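Local coordinates for protein 3-hydroxyacyl-CoA dehydrogenase (Archaeoglobus fulgidus, PDB 1ZEJ) that probably acts as an NAD-dependent dehydrogenase of the 3-hydroxyacyl-CoA dehydrogenase family, oxidising a hydroxyl-bearing substrate such as a hydroxyacyl-CoA or L-gulonate, at residues A[210-223]-A[275-287]. Sequence-based numbering, arbitrary orientation. Where two conformers were deposited one is given.
Sequences LLYTLFGPLGNLDY and AYEERVERLKKLL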
ATOM      1  N   LEU A 210       1.847   6.099  -2.353  1.00 26.18           N
ATOM      2  CA  LEU A 210       2.206   7.425  -1.881  1.00 28.75           C
ATOM      3  C   LEU A 210       1.333   7.810  -0.666  1.00 27.71           C
ATOM      4  O   LEU A 210       1.833   8.309   0.308  1.00 26.57           O
ATOM      5  CB  LEU A 210       2.004   8.452  -2.984  1.00 28.22           C
ATOM      6  CG  LEU A 210       3.243   8.589  -3.919  1.00 33.72           C
ATOM      7  CD1 LEU A 210       3.401   7.444  -4.785  1.00 34.88           C
ATOM      8  CD2 LEU A 210       3.151   9.879  -4.777  1.00 33.96           C
ATOM      9  N   LEU A 211       0.024   7.629  -0.786  1.00 27.71           N
ATOM     10  CA  LEU A 211      -0.880   7.948   0.319  1.00 28.47           C
ATOM     11  C   LEU A 211      -0.615   7.097   1.551  1.00 26.75           C
ATOM     12  O   LEU A 211      -0.626   7.596   2.673  1.00 27.16           O
ATOM     13  CB  LEU A 211      -2.334   7.758  -0.090  1.00 28.26           C
ATOM     14  CG  LEU A 211      -2.888   8.610  -1.248  1.00 31.23           C
ATOM     15  CD1 LEU A 211      -4.338   8.348  -1.388  1.00 30.45           C
ATOM     16  CD2 LEU A 211      -2.633  10.057  -0.888  1.00 31.36           C
ATOM     17  N   TYR A 212      -0.400   5.805   1.350  1.00 26.10           N
ATOM     18  CA  TYR A 212      -0.201   4.909   2.463  1.00 26.85           C
ATOM     19  C   TYR A 212       1.191   5.116   3.085  1.00 27.24           C
ATOM     20  O   TYR A 212       1.366   4.935   4.281  1.00 27.39           O
ATOM     21  CB  TYR A 212      -0.388   3.447   2.030  1.00 27.23           C
ATOM     22  CG  TYR A 212      -1.838   3.028   1.810  1.00 28.71           C
ATOM     23  CD1 TYR A 212      -2.874   3.939   1.762  1.00 29.62           C
ATOM     24  CD2 TYR A 212      -2.139   1.692   1.556  1.00 30.40           C
ATOM     25  CE1 TYR A 212      -4.211   3.518   1.483  1.00 29.96           C
ATOM     26  CE2 TYR A 212      -3.420   1.275   1.274  1.00 30.71           C
ATOM     27  CZ  TYR A 212      -4.450   2.159   1.243  1.00 30.73           C
ATOM     28  OH  TYR A 212      -5.702   1.643   1.019  1.00 29.84           O
ATOM     29  N   THR A 213       2.164   5.553   2.283  1.00 26.95           N
ATOM     30  CA  THR A 213       3.480   5.914   2.809  1.00 26.47           C
ATOM     31  C   THR A 213       3.410   7.109   3.750  1.00 27.63           C
ATOM     32  O   THR A 213       3.951   7.073   4.845  1.00 27.32           O
ATOM     33  CB  THR A 213       4.479   6.190   1.672  1.00 26.75           C
ATOM     34  OG1 THR A 213       4.728   4.970   0.972  1.00 27.47           O
ATOM     35  CG2 THR A 213       5.781   6.754   2.183  1.00 28.34           C
ATOM     36  N   LEU A 214       2.694   8.149   3.342  1.00 28.12           N
ATOM     37  CA  LEU A 214       2.692   9.412   4.072  1.00 28.00           C
ATOM     38  C   LEU A 214       1.665   9.411   5.181  1.00 28.70           C
ATOM     39  O   LEU A 214       1.901   9.988   6.250  1.00 29.00           O
ATOM     40  CB  LEU A 214       2.400  10.550   3.089  1.00 27.59           C
ATOM     41  CG  LEU A 214       3.510  10.857   2.091  1.00 27.72           C
ATOM     42  CD1 LEU A 214       2.997  11.996   1.254  1.00 31.08           C
ATOM     43  CD2 LEU A 214       4.804  11.270   2.734  1.00 29.45           C
ATOM     44  N   PHE A 215       0.527   8.757   4.937  1.00 29.02           N
ATOM     45  CA  PHE A 215      -0.596   8.829   5.912  1.00 29.03           C
ATOM     46  C   PHE A 215      -1.043   7.516   6.510  1.00 28.98           C
ATOM     47  O   PHE A 215      -1.702   7.517   7.540  1.00 29.45           O
ATOM     48  CB  PHE A 215      -1.800   9.561   5.278  1.00 28.72           C
ATOM     49  CG  PHE A 215      -1.434  10.838   4.606  1.00 27.10           C
ATOM     50  CD1 PHE A 215      -1.143  11.978   5.358  1.00 32.79           C
ATOM     51  CD2 PHE A 215      -1.328  10.902   3.221  1.00 31.22           C
ATOM     52  CE1 PHE A 215      -0.756  13.149   4.735  1.00 31.96           C
ATOM     53  CE2 PHE A 215      -0.950  12.083   2.586  1.00 30.50           C
ATOM     54  CZ  PHE A 215      -0.665  13.198   3.350  1.00 30.39           C
ATOM     55  N   GLY A 216      -0.668   6.398   5.894  1.00 29.06           N
ATOM     56  CA  GLY A 216      -1.215   5.097   6.219  1.00 29.31           C
ATOM     57  C   GLY A 216      -2.655   5.001   5.686  1.00 29.02           C
ATOM     58  O   GLY A 216      -3.289   6.014   5.379  1.00 29.13           O
ATOM     59  N   PRO A 217      -3.179   3.790   5.587  1.00 28.50           N
ATOM     60  CA  PRO A 217      -4.570   3.632   5.137  1.00 29.03           C
ATOM     61  C   PRO A 217      -5.624   4.228   6.102  1.00 28.24           C
ATOM     62  O   PRO A 217      -6.680   4.678   5.669  1.00 28.18           O
ATOM     63  CB  PRO A 217      -4.712   2.107   5.017  1.00 29.48           C
ATOM     64  CG  PRO A 217      -3.702   1.521   5.997  1.00 30.12           C
ATOM     65  CD  PRO A 217      -2.537   2.497   5.902  1.00 29.93           C
ATOM     66  N   LEU A 218      -5.361   4.220   7.390  1.00 28.54           N
ATOM     67  CA  LEU A 218      -6.330   4.766   8.359  1.00 29.29           C
ATOM     68  C   LEU A 218      -6.262   6.293   8.420  1.00 28.99           C
ATOM     69  O   LEU A 218      -7.285   6.970   8.333  1.00 29.18           O
ATOM     70  CB  LEU A 218      -6.139   4.131   9.742  1.00 30.48           C
ATOM     71  CG  LEU A 218      -6.419   2.604   9.824  1.00 30.33           C
ATOM     72  CD1 LEU A 218      -6.320   2.135  11.275  1.00 30.67           C
ATOM     73  CD2 LEU A 218      -7.739   2.193   9.264  1.00 29.55           C
ATOM     74  N   GLY A 219      -5.054   6.842   8.537  1.00 28.89           N
ATOM     75  CA  GLY A 219      -4.851   8.292   8.414  1.00 28.41           C
ATOM     76  C   GLY A 219      -5.418   8.832   7.114  1.00 28.21           C
ATOM     77  O   GLY A 219      -6.119   9.842   7.135  1.00 27.25           O
ATOM     78  N   ASN A 220      -5.204   8.136   5.989  1.00 28.52           N
ATOM     79  CA  ASN A 220      -5.801   8.556   4.710  1.00 30.00           C
ATOM     80  C   ASN A 220      -7.360   8.658   4.777  1.00 30.62           C
ATOM     81  O   ASN A 220      -7.959   9.627   4.293  1.00 29.42           O
ATOM     82  CB  ASN A 220      -5.410   7.604   3.593  1.00 29.82           C
ATOM     83  CG  ASN A 220      -5.886   8.054   2.269  1.00 32.92           C
ATOM     84  OD1 ASN A 220      -5.584   9.177   1.871  1.00 31.23           O
ATOM     85  ND2 ASN A 220      -6.698   7.208   1.561  1.00 32.85           N
ATOM     86  N   LEU A 221      -7.967   7.693   5.466  1.00 31.01           N
ATOM     87  CA  LEU A 221      -9.405   7.638   5.722  1.00 31.66           C
ATOM     88  C   LEU A 221      -9.918   8.890   6.381  1.00 30.78           C
ATOM     89  O   LEU A 221     -10.961   9.416   5.960  1.00 30.01           O
ATOM     90  CB  LEU A 221      -9.769   6.362   6.511  1.00 32.24           C
ATOM     91  CG  LEU A 221     -11.197   5.831   6.487  1.00 33.56           C
ATOM     92  CD1 LEU A 221     -11.691   5.551   5.047  1.00 37.90           C
ATOM     93  CD2 LEU A 221     -11.162   4.563   7.291  1.00 36.02           C
ATOM     94  N   ASP A 222      -9.166   9.444   7.340  1.00 30.25           N
ATOM     95  CA  ASP A 222      -9.551  10.693   8.015  1.00 30.35           C
ATOM     96  C   ASP A 222      -9.728  11.867   7.042  1.00 30.47           C
ATOM     97  O   ASP A 222     -10.575  12.715   7.235  1.00 29.78           O
ATOM     98  CB  ASP A 222      -8.522  11.089   9.097  1.00 29.48           C
ATOM     99  CG  ASP A 222      -8.715  10.320  10.415  1.00 29.55           C
ATOM    100  OD1 ASP A 222      -9.833   9.804  10.653  1.00 31.06           O
ATOM    101  OD2 ASP A 222      -7.763  10.263  11.224  1.00 26.21           O
ATOM    102  N   TYR A 223      -8.867  11.926   6.042  1.00 31.54           N
ATOM    103  CA  TYR A 223      -8.922  12.945   5.003  1.00 31.73           C
ATOM    104  C   TYR A 223     -10.046  12.679   4.013  1.00 32.63           C
ATOM    105  O   TYR A 223     -10.685  13.619   3.550  1.00 32.84           O
ATOM    106  CB  TYR A 223      -7.617  12.944   4.230  1.00 32.72           C
ATOM    107  CG  TYR A 223      -6.518  13.599   4.960  1.00 33.19           C
ATOM    108  CD1 TYR A 223      -6.397  14.972   4.954  1.00 34.04           C
ATOM    109  CD2 TYR A 223      -5.633  12.867   5.713  1.00 34.10           C
ATOM    110  CE1 TYR A 223      -5.387  15.593   5.619  1.00 32.52           C
ATOM    111  CE2 TYR A 223      -4.633  13.491   6.402  1.00 35.22           C
ATOM    112  CZ  TYR A 223      -4.536  14.883   6.319  1.00 32.86           C
ATOM    113  OH  TYR A 223      -3.554  15.507   7.008  1.00 39.04           O
ATOM    114  N   ALA A 275      -4.258  20.967   8.264  1.00 34.55           N
ATOM    115  CA  ALA A 275      -4.061  19.564   7.877  1.00 34.16           C
ATOM    116  C   ALA A 275      -4.162  19.328   6.371  1.00 33.92           C
ATOM    117  O   ALA A 275      -3.314  18.657   5.787  1.00 33.39           O
ATOM    118  CB  ALA A 275      -5.059  18.698   8.607  1.00 34.36           C
ATOM    119  N   TYR A 276      -5.198  19.877   5.732  1.00 34.47           N
ATOM    120  CA  TYR A 276      -5.395  19.670   4.293  1.00 34.80           C
ATOM    121  C   TYR A 276      -4.233  20.289   3.509  1.00 34.26           C
ATOM    122  O   TYR A 276      -3.678  19.681   2.595  1.00 34.14           O
ATOM    123  CB  TYR A 276      -6.714  20.294   3.808  1.00 36.59           C
ATOM    124  CG  TYR A 276      -7.961  19.608   4.314  1.00 38.01           C
ATOM    125  CD1 TYR A 276      -8.213  18.254   4.027  1.00 40.19           C
ATOM    126  CD2 TYR A 276      -8.915  20.319   5.037  1.00 38.83           C
ATOM    127  CE1 TYR A 276      -9.370  17.634   4.489  1.00 39.81           C
ATOM    128  CE2 TYR A 276     -10.059  19.710   5.500  1.00 39.70           C
ATOM    129  CZ  TYR A 276     -10.283  18.383   5.223  1.00 40.01           C
ATOM    130  OH  TYR A 276     -11.432  17.819   5.699  1.00 41.51           O
ATOM    131  N   GLU A 277      -3.860  21.503   3.881  1.00 32.79           N
ATOM    132  CA  GLU A 277      -2.771  22.193   3.210  1.00 32.32           C
ATOM    133  C   GLU A 277      -1.461  21.418   3.368  1.00 31.23           C
ATOM    134  O   GLU A 277      -0.714  21.264   2.401  1.00 28.93           O
ATOM    135  CB  GLU A 277      -2.619  23.610   3.778  1.00 32.89           C
ATOM    136  CG  GLU A 277      -3.823  24.486   3.511  1.00 34.48           C
ATOM    137  N   GLU A 278      -1.182  20.940   4.589  1.00 30.52           N
ATOM    138  CA  GLU A 278       0.021  20.141   4.837  1.00 31.02           C
ATOM    139  C   GLU A 278       0.028  18.810   4.078  1.00 29.34           C
ATOM    140  O   GLU A 278       1.066  18.402   3.565  1.00 28.65           O
ATOM    141  CB  GLU A 278       0.257  19.917   6.335  1.00 30.83           C
ATOM    142  CG  GLU A 278       0.645  21.230   6.982  1.00 34.80           C
ATOM    143  CD  GLU A 278       0.737  21.210   8.491  1.00 34.31           C
ATOM    144  OE1 GLU A 278       0.867  20.119   9.073  1.00 41.03           O
ATOM    145  OE2 GLU A 278       0.720  22.318   9.079  1.00 37.27           O
ATOM    146  N   ARG A 279      -1.112  18.120   4.024  1.00 28.69           N
ATOM    147  CA  ARG A 279      -1.229  16.938   3.167  1.00 27.79           C
ATOM    148  C   ARG A 279      -0.747  17.184   1.725  1.00 28.18           C
ATOM    149  O   ARG A 279       0.054  16.416   1.194  1.00 26.70           O
ATOM    150  CB  ARG A 279      -2.673  16.436   3.145  0.50 28.14           C
ATOM    151  CG  ARG A 279      -2.966  15.406   2.052  0.50 27.35           C
ATOM    152  CD  ARG A 279      -4.401  14.947   2.060  0.50 27.39           C
ATOM    153  NE  ARG A 279      -4.678  13.931   1.030  0.50 26.34           N
ATOM    154  CZ  ARG A 279      -4.927  14.175  -0.259  0.50 26.69           C
ATOM    155  NH1 ARG A 279      -4.928  15.414  -0.746  0.50 22.30           N
ATOM    156  NH2 ARG A 279      -5.163  13.155  -1.075  0.50 27.12           N
ATOM    157  N   VAL A 280      -1.298  18.206   1.084  1.00 28.32           N
ATOM    158  CA  VAL A 280      -0.932  18.535  -0.302  1.00 29.93           C
ATOM    159  C   VAL A 280       0.570  18.890  -0.439  1.00 29.66           C
ATOM    160  O   VAL A 280       1.227  18.420  -1.369  1.00 28.02           O
ATOM    161  CB  VAL A 280      -1.831  19.663  -0.868  1.00 31.08           C
ATOM    162  CG1 VAL A 280      -1.439  20.049  -2.310  1.00 33.15           C
ATOM    163  CG2 VAL A 280      -3.294  19.237  -0.851  1.00 30.77           C
ATOM    164  N   GLU A 281       1.096  19.687   0.500  1.00 30.11           N
ATOM    165  CA  GLU A 281       2.527  20.036   0.522  1.00 31.20           C
ATOM    166  C   GLU A 281       3.396  18.777   0.579  1.00 29.93           C
ATOM    167  O   GLU A 281       4.360  18.621  -0.188  1.00 29.58           O
ATOM    168  CB  GLU A 281       2.875  20.957   1.724  1.00 30.88           C
ATOM    169  CG  GLU A 281       2.301  22.348   1.606  1.00 34.03           C
ATOM    170  CD  GLU A 281       2.580  23.257   2.830  1.00 34.60           C
ATOM    171  OE1 GLU A 281       3.073  22.761   3.882  1.00 39.86           O
ATOM    172  OE2 GLU A 281       2.311  24.482   2.722  1.00 37.74           O
ATOM    173  N   ARG A 282       3.051  17.859   1.461  1.00 30.03           N
ATOM    174  CA  ARG A 282       3.840  16.617   1.585  1.00 30.60           C
ATOM    175  C   ARG A 282       3.750  15.743   0.344  1.00 29.67           C
ATOM    176  O   ARG A 282       4.743  15.169  -0.092  1.00 28.24           O
ATOM    177  CB  ARG A 282       3.405  15.828   2.815  1.00 31.62           C
ATOM    178  CG  ARG A 282       3.700  16.526   4.120  1.00 34.32           C
ATOM    179  CD  ARG A 282       3.197  15.666   5.240  1.00 40.20           C
ATOM    180  NE  ARG A 282       4.051  14.482   5.435  1.00 42.96           N
ATOM    181  CZ  ARG A 282       3.647  13.341   6.001  1.00 45.18           C
ATOM    182  NH1 ARG A 282       2.389  13.208   6.434  1.00 47.31           N
ATOM    183  NH2 ARG A 282       4.489  12.320   6.138  1.00 43.19           N
ATOM    184  N   LEU A 283       2.549  15.639  -0.245  1.00 28.86           N
ATOM    185  CA  LEU A 283       2.395  14.861  -1.469  1.00 27.73           C
ATOM    186  C   LEU A 283       3.178  15.526  -2.626  1.00 27.66           C
ATOM    187  O   LEU A 283       3.829  14.849  -3.410  1.00 26.58           O
ATOM    188  CB  LEU A 283       0.899  14.738  -1.852  1.00 29.00           C
ATOM    189  CG  LEU A 283       0.049  13.800  -0.976  1.00 26.69           C
ATOM    190  CD1 LEU A 283      -1.438  14.101  -1.067  1.00 29.24           C
ATOM    191  CD2 LEU A 283       0.297  12.399  -1.422  1.00 28.44           C
ATOM    192  N   LYS A 284       3.118  16.852  -2.742  1.00 27.79           N
ATOM    193  CA  LYS A 284       3.841  17.518  -3.827  1.00 28.16           C
ATOM    194  C   LYS A 284       5.356  17.247  -3.707  1.00 27.87           C
ATOM    195  O   LYS A 284       6.043  17.083  -4.713  1.00 27.31           O
ATOM    196  CB  LYS A 284       3.570  19.008  -3.831  1.00 29.01           C
ATOM    197  CG  LYS A 284       2.157  19.390  -4.281  1.00 29.26           C
ATOM    198  CD  LYS A 284       1.888  20.892  -4.030  1.00 30.63           C
ATOM    199  CE  LYS A 284       2.438  21.729  -5.145  1.00 35.03           C
ATOM    200  NZ  LYS A 284       2.139  23.211  -5.033  1.00 36.44           N
ATOM    201  N   LYS A 285       5.853  17.249  -2.475  1.00 27.37           N
ATOM    202  CA  LYS A 285       7.271  17.042  -2.219  1.00 28.75           C
ATOM    203  C   LYS A 285       7.681  15.638  -2.602  1.00 27.38           C
ATOM    204  O   LYS A 285       8.706  15.436  -3.259  1.00 24.95           O
ATOM    205  CB  LYS A 285       7.581  17.303  -0.751  1.00 28.65           C
ATOM    206  CG  LYS A 285       7.458  18.772  -0.359  1.00 33.14           C
ATOM    207  CD  LYS A 285       7.306  18.927   1.200  1.00 34.65           C
ATOM    208  CE  LYS A 285       8.439  18.287   1.994  1.00 38.87           C
ATOM    209  NZ  LYS A 285       8.132  17.980   3.474  1.00 40.59           N
ATOM    210  N   LEU A 286       6.844  14.666  -2.231  1.00 27.25           N
ATOM    211  CA  LEU A 286       7.114  13.264  -2.576  1.00 27.81           C
ATOM    212  C   LEU A 286       7.032  13.005  -4.063  1.00 27.66           C
ATOM    213  O   LEU A 286       7.889  12.341  -4.606  1.00 28.69           O
ATOM    214  CB  LEU A 286       6.170  12.330  -1.818  1.00 28.11           C
ATOM    215  CG  LEU A 286       6.326  10.823  -2.082  1.00 29.04           C
ATOM    216  CD1 LEU A 286       7.711  10.369  -1.737  1.00 28.37           C
ATOM    217  CD2 LEU A 286       5.315  10.075  -1.242  1.00 29.04           C
ATOM    218  N   LEU A 287       6.005  13.542  -4.727  1.00 27.85           N
ATOM    219  CA  LEU A 287       5.913  13.489  -6.195  1.00 27.47           C
ATOM    220  C   LEU A 287       7.141  14.048  -6.907  1.00 29.07           C
ATOM    221  O   LEU A 287       7.653  13.410  -7.826  1.00 29.31           O
ATOM    222  CB  LEU A 287       4.662  14.215  -6.677  1.00 27.42           C
ATOM    223  CG  LEU A 287       3.346  13.545  -6.299  1.00 25.81           C
ATOM    224  CD1 LEU A 287       2.193  14.500  -6.567  1.00 28.23           C
ATOM    225  CD2 LEU A 287       3.206  12.266  -7.073  1.00 28.75           C
TER
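Arg282 NH1 donates to the backbone oxygen Leu214 O at 3.3 Å; the 138° N-H...O angle makes the bond bent, and NH1 stands above the carbonyl plane rather than on a lone pair. The bend at chi3 turns the guanidinium back toward Leu214, whose CD2 lies over one of its faces. A weak hydrogen bond runs from Tyr223 OH to Ala275 O (3.4 Å), and Arg279 CD sits over the same tyrosine ring, 3.8 Å from its centroid and 25° off the normal, a CH-pi contact. Tyr276 CD1 meets the ring edge in plane. Replacing Tyr223 by an alanine removes the ring and hydroxyl, which would probably leave Arg279 CD without its aromatic face and open a gap beside Tyr276. Extended from CG to NE, Arg279 touches a second ring through CG, 3.4 Å from Phe215 CZ. In the conformer described, its NH2 donates a hydrogen bond to Asn132 O of the second subunit, whereas its buried NE has no partner in the model. Farther along, Leu283 CD2 touches both Leu211 CD2 and Leu214 CD1, and Leu286 CD2 reaches Leu210 CG at 3.7 Å. The N-to-C directions of the two segments differ by 144°, with axes 10.8 Å apart at closest approach: an inclined antiparallel helix pair in the all-helical C-terminal domain of this dehydrogenase family, packing helix 275-290 against the kinked helix 197-224 at the homodimer interface.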